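Local coordinates for protein D-aminopeptidase (PDB 5TZB) that probably removes N-terminal residues, beta-amino acids among them, from short peptides and amides, as an Ntn-hydrolase-type aminopeptidase of peptidase family S58, at residues T109-V119 with C141-D150; W212-Y222 with S259-P269. One frame throughout, in Å; residues are numbered along the deposited sequence.

Contact 1. Residues T109-V119 with C141-D150; sequences TPIAYTNTHSV and CMPVVMETYD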
loop_
_atom_site.group_PDB
_atom_site.type_symbol
_atom_site.label_atom_id
_atom_site.label_comp_id
_atom_site.label_asym_id
_atom_site.label_seq_id
_atom_site.Cartn_x
_atom_site.Cartn_y
_atom_site.Cartn_z
ATOM N N THR C 109 -15.480 4.750 16.285
ATOM C CA THR C 109 -15.213 4.596 17.711
ATOM C C THR C 109 -14.409 5.783 18.221
ATOM O O THR C 109 -13.926 6.580 17.426
ATOM C CB THR C 109 -14.398 3.324 18.024
ATOM O OG1 THR C 109 -13.123 3.411 17.360
ATOM C CG2 THR C 109 -15.144 2.067 17.574
ATOM N N PRO C 110 -14.236 5.883 19.546
ATOM C CA PRO C 110 -13.189 6.799 20.001
ATOM C C PRO C 110 -11.807 6.304 19.591
ATOM O O PRO C 110 -11.640 5.151 19.171
ATOM C CB PRO C 110 -13.302 6.769 21.527
ATOM C CG PRO C 110 -14.608 6.157 21.822
ATOM C CD PRO C 110 -15.002 5.302 20.669
ATOM N N ILE C 111 -10.841 7.195 19.732
ATOM C CA ILE C 111 -9.430 6.912 19.570
ATOM C C ILE C 111 -8.753 6.999 20.917
ATOM O O ILE C 111 -9.022 7.922 21.678
ATOM C CB ILE C 111 -8.754 7.922 18.627
ATOM C CG1 ILE C 111 -9.410 7.880 17.251
ATOM C CG2 ILE C 111 -7.248 7.659 18.521
ATOM C CD1 ILE C 111 -9.106 9.117 16.415
ATOM N N ALA C 112 -7.861 6.059 21.204
ATOM C CA ALA C 112 -7.141 6.088 22.462
ATOM C C ALA C 112 -5.632 5.929 22.237
ATOM O O ALA C 112 -5.191 5.253 21.302
ATOM C CB ALA C 112 -7.670 5.028 23.403
ATOM N N TYR C 113 -4.859 6.640 23.056
ATOM C CA TYR C 113 -3.411 6.495 23.139
ATOM C C TYR C 113 -3.035 5.844 24.465
ATOM O O TYR C 113 -3.569 6.239 25.499
ATOM C CB TYR C 113 -2.708 7.851 23.077
ATOM C CG TYR C 113 -2.848 8.677 21.822
ATOM C CD1 TYR C 113 -3.386 8.160 20.656
ATOM C CD2 TYR C 113 -2.409 9.998 21.814
ATOM C CE1 TYR C 113 -3.493 8.948 19.510
ATOM C CE2 TYR C 113 -2.507 10.783 20.686
ATOM C CZ TYR C 113 -3.045 10.260 19.543
ATOM O OH TYR C 113 -3.130 11.061 18.428
ATOM N N THR C 114 -2.094 4.902 24.465
ATOM C CA THR C 114 -1.568 4.386 25.731
ATOM C C THR C 114 -0.145 3.836 25.522
ATOM O O THR C 114 0.489 4.164 24.535
ATOM C CB THR C 114 -2.506 3.313 26.326
ATOM O OG1 THR C 114 -2.087 2.974 27.654
ATOM C CG2 THR C 114 -2.554 2.076 25.455
ATOM N N ASN C 115 0.370 3.026 26.447
ATOM C CA ASN C 115 1.688 2.416 26.260
ATOM C C ASN C 115 1.591 1.086 25.506
ATOM O O ASN C 115 0.503 0.525 25.395
ATOM C CB ASN C 115 2.385 2.200 27.602
ATOM C CG ASN C 115 1.713 1.124 28.436
ATOM O OD1 ASN C 115 1.898 -0.070 28.191
ATOM N ND2 ASN C 115 0.949 1.539 29.439
ATOM N N THR C 116 2.730 0.585 25.018
ATOM C CA THR C 116 2.767 -0.581 24.129
ATOM C C THR C 116 2.140 -1.853 24.702
ATOM O O THR C 116 1.544 -2.638 23.964
ATOM C CB THR C 116 4.217 -0.919 23.703
ATOM O OG1 THR C 116 4.930 0.293 23.393
ATOM C CG2 THR C 116 4.204 -1.843 22.484
ATOM N N HIS C 117 2.287 -2.077 26.002
ATOM C CA HIS C 117 1.815 -3.321 26.584
ATOM C C HIS C 117 0.394 -3.232 27.151
ATOM O O HIS C 117 -0.116 -4.193 27.714
ATOM C CB HIS C 117 2.804 -3.789 27.653
ATOM C CG HIS C 117 4.105 -4.260 27.077
ATOM N ND1 HIS C 117 5.170 -4.671 27.850
ATOM C CD2 HIS C 117 4.497 -4.410 25.788
ATOM C CE1 HIS C 117 6.170 -5.033 27.065
ATOM N NE2 HIS C 117 5.785 -4.888 25.807
ATOM N N SER C 118 -0.254 -2.094 26.960
ATOM C CA SER C 118 -1.606 -1.904 27.461
ATOM C C SER C 118 -2.655 -1.756 26.350
ATOM O O SER C 118 -3.838 -1.541 26.636
ATOM C CB SER C 118 -1.646 -0.668 28.375
ATOM O OG SER C 118 -0.801 -0.829 29.498
ATOM N N VAL C 119 -2.230 -1.856 25.094
ATOM C CA VAL C 119 -3.135 -1.637 23.960
ATOM C C VAL C 119 -4.368 -2.549 23.961
ATOM O O VAL C 119 -5.490 -2.083 23.753
ATOM C CB VAL C 119 -2.390 -1.798 22.622
ATOM C CG1 VAL C 119 -3.390 -1.852 21.416
ATOM C CG2 VAL C 119 -1.379 -0.656 22.453
ATOM N N CYS C 141 -17.399 -4.288 17.106
ATOM C CA CYS C 141 -16.743 -3.059 17.515
ATOM C C CYS C 141 -15.245 -3.148 17.275
ATOM O O CYS C 141 -14.619 -4.111 17.699
ATOM C CB CYS C 141 -17.034 -2.783 18.991
ATOM S SG CYS C 141 -16.384 -1.213 19.588
ATOM N N MET C 142 -14.676 -2.167 16.585
ATOM C CA MET C 142 -13.244 -2.178 16.268
ATOM C C MET C 142 -12.569 -0.842 16.638
ATOM O O MET C 142 -12.276 -0.027 15.753
ATOM C CB MET C 142 -13.037 -2.494 14.782
ATOM C CG MET C 142 -13.535 -3.897 14.349
ATOM S SD MET C 142 -13.332 -4.204 12.586
ATOM C CE MET C 142 -14.522 -3.041 11.897
ATOM N N PRO C 143 -12.331 -0.610 17.942
ATOM C CA PRO C 143 -11.727 0.652 18.408
ATOM C C PRO C 143 -10.294 0.901 17.902
ATOM O O PRO C 143 -9.524 -0.038 17.683
ATOM C CB PRO C 143 -11.737 0.511 19.934
ATOM C CG PRO C 143 -12.760 -0.598 20.229
ATOM C CD PRO C 143 -12.662 -1.516 19.052
ATOM N N VAL C 144 -9.950 2.170 17.711
ATOM C CA VAL C 144 -8.601 2.531 17.307
ATOM C C VAL C 144 -7.773 2.862 18.539
ATOM O O VAL C 144 -8.066 3.814 19.260
ATOM C CB VAL C 144 -8.585 3.733 16.331
ATOM C CG1 VAL C 144 -7.129 4.162 16.024
ATOM C CG2 VAL C 144 -9.335 3.385 15.025
ATOM N N VAL C 145 -6.746 2.059 18.794
ATOM C CA VAL C 145 -5.858 2.305 19.915
ATOM C C VAL C 145 -4.445 2.329 19.366
ATOM O O VAL C 145 -4.074 1.466 18.564
ATOM C CB VAL C 145 -5.992 1.244 21.020
ATOM C CG1 VAL C 145 -5.067 1.572 22.195
ATOM C CG2 VAL C 145 -7.430 1.167 21.504
ATOM N N MET C 146 -3.684 3.358 19.743
ATOM C CA MET C 146 -2.306 3.497 19.297
ATOM C C MET C 146 -1.426 3.654 20.522
ATOM O O MET C 146 -1.939 3.838 21.625
ATOM C CB MET C 146 -2.177 4.674 18.333
ATOM C CG MET C 146 -2.940 4.436 17.024
ATOM S SD MET C 146 -2.875 5.821 15.878
ATOM C CE MET C 146 -4.056 6.925 16.651
ATOM N N GLU C 147 -0.106 3.573 20.346
ATOM C CA GLU C 147 0.782 3.504 21.493
ATOM C C GLU C 147 2.171 4.067 21.239
ATOM O O GLU C 147 2.603 4.182 20.092
ATOM C CB GLU C 147 0.926 2.050 21.961
ATOM C CG GLU C 147 1.452 1.080 20.900
ATOM C CD GLU C 147 2.975 1.165 20.679
ATOM O OE1 GLU C 147 3.713 1.589 21.601
ATOM O OE2 GLU C 147 3.427 0.793 19.575
ATOM N N THR C 148 2.861 4.408 22.323
ATOM C CA THR C 148 4.312 4.579 22.301
ATOM C C THR C 148 4.887 3.882 23.557
ATOM O O THR C 148 4.140 3.498 24.463
ATOM C CB THR C 148 4.716 6.070 22.237
ATOM O OG1 THR C 148 4.144 6.760 23.348
ATOM C CG2 THR C 148 4.201 6.721 20.931
ATOM N N TYR C 149 6.203 3.719 23.610
ATOM C CA TYR C 149 6.850 2.870 24.617
ATOM C C TYR C 149 7.457 3.658 25.797
ATOM O O TYR C 149 8.459 4.354 25.630
ATOM C CB TYR C 149 7.918 2.027 23.910
ATOM C CG TYR C 149 8.796 1.183 24.797
ATOM C CD1 TYR C 149 8.376 -0.057 25.260
ATOM C CD2 TYR C 149 10.075 1.617 25.145
ATOM C CE1 TYR C 149 9.203 -0.840 26.080
ATOM C CE2 TYR C 149 10.905 0.848 25.955
ATOM C CZ TYR C 149 10.466 -0.381 26.416
ATOM O OH TYR C 149 11.299 -1.133 27.224
ATOM N N ASP C 150 6.861 3.531 26.985
ATOM C CA ASP C 150 7.362 4.217 28.178
ATOM C C ASP C 150 8.159 3.287 29.101
ATOM O O ASP C 150 8.135 3.446 30.310
ATOM C CB ASP C 150 6.212 4.860 28.981
ATOM C CG ASP C 150 5.072 3.880 29.317
ATOM O OD1 ASP C 150 5.274 2.652 29.302
ATOM O OD2 ASP C 150 3.961 4.352 29.635
#

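Contact 2. Residues W212-Y222 with S259-P269; sequences WTVGALVQANY and SIVVTIATDAP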
loop_
_atom_site.group_PDB
_atom_site.type_symbol
_atom_site.label_atom_id
_atom_site.label_comp_id
_atom_site.label_asym_id
_atom_site.label_seq_id
_atom_site.Cartn_x
_atom_site.Cartn_y
_atom_site.Cartn_z
ATOM N N TRP C 212 -11.960 26.114 6.864
ATOM C CA TRP C 212 -11.869 24.908 7.683
ATOM C C TRP C 212 -10.791 24.970 8.771
ATOM O O TRP C 212 -9.806 25.711 8.673
ATOM C CB TRP C 212 -11.629 23.688 6.795
ATOM C CG TRP C 212 -12.699 23.515 5.784
ATOM C CD1 TRP C 212 -14.031 23.355 6.026
ATOM C CD2 TRP C 212 -12.540 23.511 4.364
ATOM N NE1 TRP C 212 -14.718 23.237 4.840
ATOM C CE2 TRP C 212 -13.827 23.334 3.803
ATOM C CE3 TRP C 212 -11.434 23.621 3.508
ATOM C CZ2 TRP C 212 -14.037 23.263 2.431
ATOM C CZ3 TRP C 212 -11.642 23.559 2.145
ATOM C CH2 TRP C 212 -12.940 23.379 1.613
ATOM N N THR C 213 -11.008 24.186 9.824
ATOM C CA THR C 213 -10.052 24.050 10.912
ATOM C C THR C 213 -9.340 22.697 10.828
ATOM O O THR C 213 -9.965 21.683 10.510
ATOM C CB THR C 213 -10.744 24.171 12.267
ATOM O OG1 THR C 213 -11.356 25.463 12.365
ATOM C CG2 THR C 213 -9.743 23.973 13.418
ATOM N N VAL C 214 -8.032 22.708 11.063
ATOM C CA VAL C 214 -7.237 21.477 11.148
ATOM C C VAL C 214 -6.556 21.417 12.511
ATOM O O VAL C 214 -5.841 22.355 12.894
ATOM C CB VAL C 214 -6.166 21.396 10.033
ATOM C CG1 VAL C 214 -5.351 20.126 10.172
ATOM C CG2 VAL C 214 -6.806 21.445 8.673
ATOM N N GLY C 215 -6.789 20.339 13.255
ATOM C CA GLY C 215 -6.163 20.171 14.562
ATOM C C GLY C 215 -5.332 18.905 14.633
ATOM O O GLY C 215 -5.571 17.978 13.877
ATOM N N ALA C 216 -4.346 18.870 15.527
ATOM C CA ALA C 216 -3.535 17.672 15.726
ATOM C C ALA C 216 -3.330 17.391 17.206
ATOM O O ALA C 216 -3.170 18.317 18.013
ATOM C CB ALA C 216 -2.163 17.805 15.026
ATOM N N LEU C 217 -3.316 16.110 17.564
ATOM C CA LEU C 217 -2.960 15.704 18.921
ATOM C C LEU C 217 -1.877 14.629 18.820
ATOM O O LEU C 217 -2.080 13.584 18.191
ATOM C CB LEU C 217 -4.181 15.171 19.684
ATOM C CG LEU C 217 -3.974 14.799 21.160
ATOM C CD1 LEU C 217 -3.927 16.053 21.986
ATOM C CD2 LEU C 217 -5.074 13.875 21.659
ATOM N N VAL C 218 -0.714 14.880 19.407
ATOM C CA VAL C 218 0.361 13.900 19.289
ATOM C C VAL C 218 0.729 13.332 20.650
ATOM O O VAL C 218 0.491 13.953 21.697
ATOM C CB VAL C 218 1.625 14.502 18.644
ATOM C CG1 VAL C 218 1.269 15.181 17.328
ATOM C CG2 VAL C 218 2.300 15.479 19.614
ATOM N N GLN C 219 1.276 12.121 20.620
ATOM C CA GLN C 219 1.954 11.542 21.770
ATOM C C GLN C 219 3.393 11.313 21.320
ATOM O O GLN C 219 3.685 10.357 20.599
ATOM C CB GLN C 219 1.274 10.250 22.226
ATOM C CG GLN C 219 1.924 9.565 23.408
ATOM C CD GLN C 219 1.033 8.485 23.990
ATOM O OE1 GLN C 219 -0.036 8.781 24.526
ATOM N NE2 GLN C 219 1.463 7.226 23.880
ATOM N N ALA C 220 4.269 12.241 21.706
ATOM C CA ALA C 220 5.631 12.316 21.186
ATOM C C ALA C 220 6.612 11.595 22.103
ATOM O O ALA C 220 6.746 11.944 23.283
ATOM C CB ALA C 220 6.055 13.779 20.997
ATOM N N ASN C 221 7.292 10.602 21.535
ATOM C CA ASN C 221 8.205 9.736 22.268
ATOM C C ASN C 221 9.389 9.318 21.402
ATOM O O ASN C 221 9.851 8.189 21.487
ATOM C CB ASN C 221 7.447 8.495 22.754
ATOM C CG ASN C 221 8.226 7.682 23.772
ATOM O OD1 ASN C 221 8.702 8.209 24.772
ATOM N ND2 ASN C 221 8.360 6.378 23.510
ATOM N N TYR C 222 9.870 10.227 20.558
ATOM C CA TYR C 222 10.867 9.878 19.545
ATOM C C TYR C 222 12.087 10.803 19.641
ATOM O O TYR C 222 12.033 11.847 20.282
ATOM C CB TYR C 222 10.263 9.998 18.133
ATOM C CG TYR C 222 10.235 11.454 17.732
ATOM C CD1 TYR C 222 11.262 12.007 16.973
ATOM C CD2 TYR C 222 9.221 12.292 18.177
ATOM C CE1 TYR C 222 11.283 13.362 16.673
ATOM C CE2 TYR C 222 9.225 13.655 17.877
ATOM C CZ TYR C 222 10.264 14.179 17.117
ATOM O OH TYR C 222 10.295 15.524 16.802
ATOM N N SER C 259 9.057 6.627 19.145
ATOM C CA SER C 259 7.742 6.493 18.526
ATOM C C SER C 259 6.949 7.788 18.624
ATOM O O SER C 259 7.130 8.566 19.561
ATOM C CB SER C 259 6.936 5.362 19.173
ATOM O OG SER C 259 7.576 4.104 19.035
ATOM N N ILE C 260 6.059 8.016 17.665
ATOM C CA ILE C 260 5.105 9.103 17.821
ATOM C C ILE C 260 3.801 8.753 17.132
ATOM O O ILE C 260 3.777 8.381 15.957
ATOM C CB ILE C 260 5.640 10.473 17.296
ATOM C CG1 ILE C 260 4.551 11.548 17.423
ATOM C CG2 ILE C 260 6.153 10.374 15.852
ATOM C CD1 ILE C 260 5.010 12.955 17.037
ATOM N N VAL C 261 2.707 8.858 17.882
ATOM C CA VAL C 261 1.392 8.662 17.290
ATOM C C VAL C 261 0.759 10.029 17.093
ATOM O O VAL C 261 0.914 10.923 17.920
ATOM C CB VAL C 261 0.487 7.733 18.142
ATOM C CG1 VAL C 261 1.110 6.331 18.239
ATOM C CG2 VAL C 261 0.277 8.285 19.516
ATOM N N VAL C 262 0.118 10.202 15.941
ATOM C CA VAL C 262 -0.471 11.481 15.557
ATOM C C VAL C 262 -1.933 11.290 15.153
ATOM O O VAL C 262 -2.241 10.389 14.381
ATOM C CB VAL C 262 0.291 12.134 14.360
ATOM C CG1 VAL C 262 -0.306 13.479 14.020
ATOM C CG2 VAL C 262 1.770 12.309 14.688
ATOM N N THR C 263 -2.827 12.111 15.696
ATOM C CA THR C 263 -4.174 12.196 15.155
ATOM C C THR C 263 -4.374 13.596 14.612
ATOM O O THR C 263 -4.113 14.572 15.306
ATOM C CB THR C 263 -5.288 11.882 16.186
ATOM O OG1 THR C 263 -5.168 10.532 16.648
ATOM C CG2 THR C 263 -6.664 12.031 15.534
ATOM N N ILE C 264 -4.780 13.673 13.349
ATOM C CA ILE C 264 -5.160 14.922 12.705
ATOM C C ILE C 264 -6.677 14.970 12.573
ATOM O O ILE C 264 -7.283 14.005 12.105
ATOM C CB ILE C 264 -4.522 15.039 11.312
ATOM C CG1 ILE C 264 -2.997 15.182 11.440
ATOM C CG2 ILE C 264 -5.118 16.227 10.538
ATOM C CD1 ILE C 264 -2.246 14.922 10.108
ATOM N N ALA C 265 -7.301 16.073 12.981
ATOM C CA ALA C 265 -8.746 16.221 12.764
ATOM C C ALA C 265 -9.049 17.473 11.947
ATOM O O ALA C 265 -8.343 18.494 12.039
ATOM C CB ALA C 265 -9.498 16.264 14.091
ATOM N N THR C 266 -10.120 17.412 11.165
ATOM C CA THR C 266 -10.554 18.592 10.423
ATOM C C THR C 266 -12.047 18.576 10.214
ATOM O O THR C 266 -12.645 17.502 10.091
ATOM C CB THR C 266 -9.869 18.707 9.044
ATOM O OG1 THR C 266 -10.266 19.930 8.425
ATOM C CG2 THR C 266 -10.257 17.547 8.126
ATOM N N ASP C 267 -12.651 19.764 10.143
ATOM C CA ASP C 267 -14.075 19.837 9.824
ATOM C C ASP C 267 -14.298 20.003 8.327
ATOM O O ASP C 267 -15.437 20.125 7.882
ATOM C CB ASP C 267 -14.765 20.983 10.572
ATOM C CG ASP C 267 -14.164 22.339 10.268
ATOM O OD1 ASP C 267 -13.078 22.413 9.648
ATOM O OD2 ASP C 267 -14.784 23.350 10.673
ATOM N N ALA C 268 -13.215 19.986 7.554
ATOM C CA ALA C 268 -13.336 19.934 6.100
ATOM C C ALA C 268 -14.025 18.626 5.672
ATOM O O ALA C 268 -13.838 17.593 6.302
ATOM C CB ALA C 268 -11.962 20.059 5.448
ATOM N N PRO C 269 -14.861 18.678 4.624
ATOM C CA PRO C 269 -15.510 17.446 4.143
ATOM C C PRO C 269 -14.567 16.598 3.285
ATOM O O PRO C 269 -14.601 16.692 2.065
ATOM C CB PRO C 269 -16.687 17.965 3.316
ATOM C CG PRO C 269 -16.218 19.320 2.821
ATOM C CD PRO C 269 -15.371 19.886 3.943
HETATM O O HOH W 1 -13.587 25.800 10.897
HETATM O O HOH W 2 8.430 4.242 21.581
#

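Contact 1. Residues T109-V119 with C141-D150
Met146 lays its terminal methyl against the edge of the Tyr113 ring, with CE 3.5 Å from Tyr113 CE1, and the same CE also packs on CG2 of Ile111. The two strands that bring them together, 111-115 and 144-148, are the parallel neighbours of a beta-alpha-beta unit whose crossover includes helix 119-129. The methionine chain rises beside the tyrosine and then bends at its last torsion (chi3 -77°), which swings CE between the Ile111 and Tyr113 side chains. Leu302 of strand 298-305 packs on Ile111, Val144 and Met146, whereas Ala112 and Thr114, on the reverse side of the sheet, meet Val122 of helix 119-129. Between the backbones, Ala112 N donates to Val144 O at 3.0 Å and Met146 N to Ala112 O at 2.9 Å, and Thr114 continues the pattern with Met146 and Thr148. A type I turn from Asn115 to Ser118, reinforced as an Asx turn by His117 N on Asn115 OD1 (3.0 Å), brings Thr116 and Val119 to Glu147; Asn115 ND2 bonds to Thr65 OG1. Val119 CG2 touches Glu147 CB at 3.6 Å, crossing that side chain at about a right angle. The buried carboxylate is held by both oxygens, OE2 taking the backbone N of Asp94. Its other oxygen, OE1, receives a very short 2.5 Å hydrogen bond from Thr116 OG1, which stands above the carboxylate plane, 51° out of it.

Contact 2. Residues W212-Y222 with S259-P269
The antiparallel pair of strands 213-220 and 260-266 forms part of one of the two packed sheets of this fold, of the Ntn-hydrolase kind, and strands 197-204 and 298-305 continue that sheet to either side. Gly215, Leu217 and Gln219 each exchange two backbone hydrogen bonds with Ala265, Thr263 and Val261 respectively; the bonds between Gly215 and Ala265 are 2.7 Å in both directions, N to O. On one face Val218 and Val262 run alongside each other in the same direction, with CG1 of the former 3.9 Å from CG2 of the latter. Ile264 and Ile260 extend this apolar surface toward helix 272-289. The opposite face carries Leu217, Gln219, Val261 and Thr263, and here Gln219 CB presses on Val261 CG2 at 3.5 Å. At the Trp212 end the pairing passes to side chains. Asp267 OD1 takes the N-H of Thr213 at 2.7 Å on its syn side, somewhat out of the carboxylate plane, while a water joins Asp267 OD2 to Thr213 OG1. Thr266, its OG1 opposite the backbone N (chi1 -176°), donates to Thr213 O from above the carbonyl plane at 2.7 Å and accepts from Ala268 N, closing an ST turn. That turn lays Ala268 over one face of the Trp212 indole, and Thr323 of a neighbouring subunit packs on Trp212 and Pro269. Ala268 CA makes a CH-pi contact 3.6 Å from the centroid of the five-membered ring.

Both contacts are buried, but contact 2 lies nearer the middle of the chain, and their centres are about 15 Å apart. They belong to two different sheets that pack face to face: Met146 of contact 1 meets Val261 and Thr263 of contact 2, and Tyr113 OH probably hydrogen-bonds to both Leu217 O and Thr263 OG1. Gln219 NE2 bonds back to Thr148 OG1. Contact 1 is a parallel pair whose main side-chain polar contacts lie toward the C-terminal ends of the strands, where the turn after strand 111-115 meets Glu147, close to a second subunit that reaches Thr116 and His117. Contact 2 is a longer antiparallel pair, knit mainly by backbone bonds, with water-bridged polar groups at its two ends.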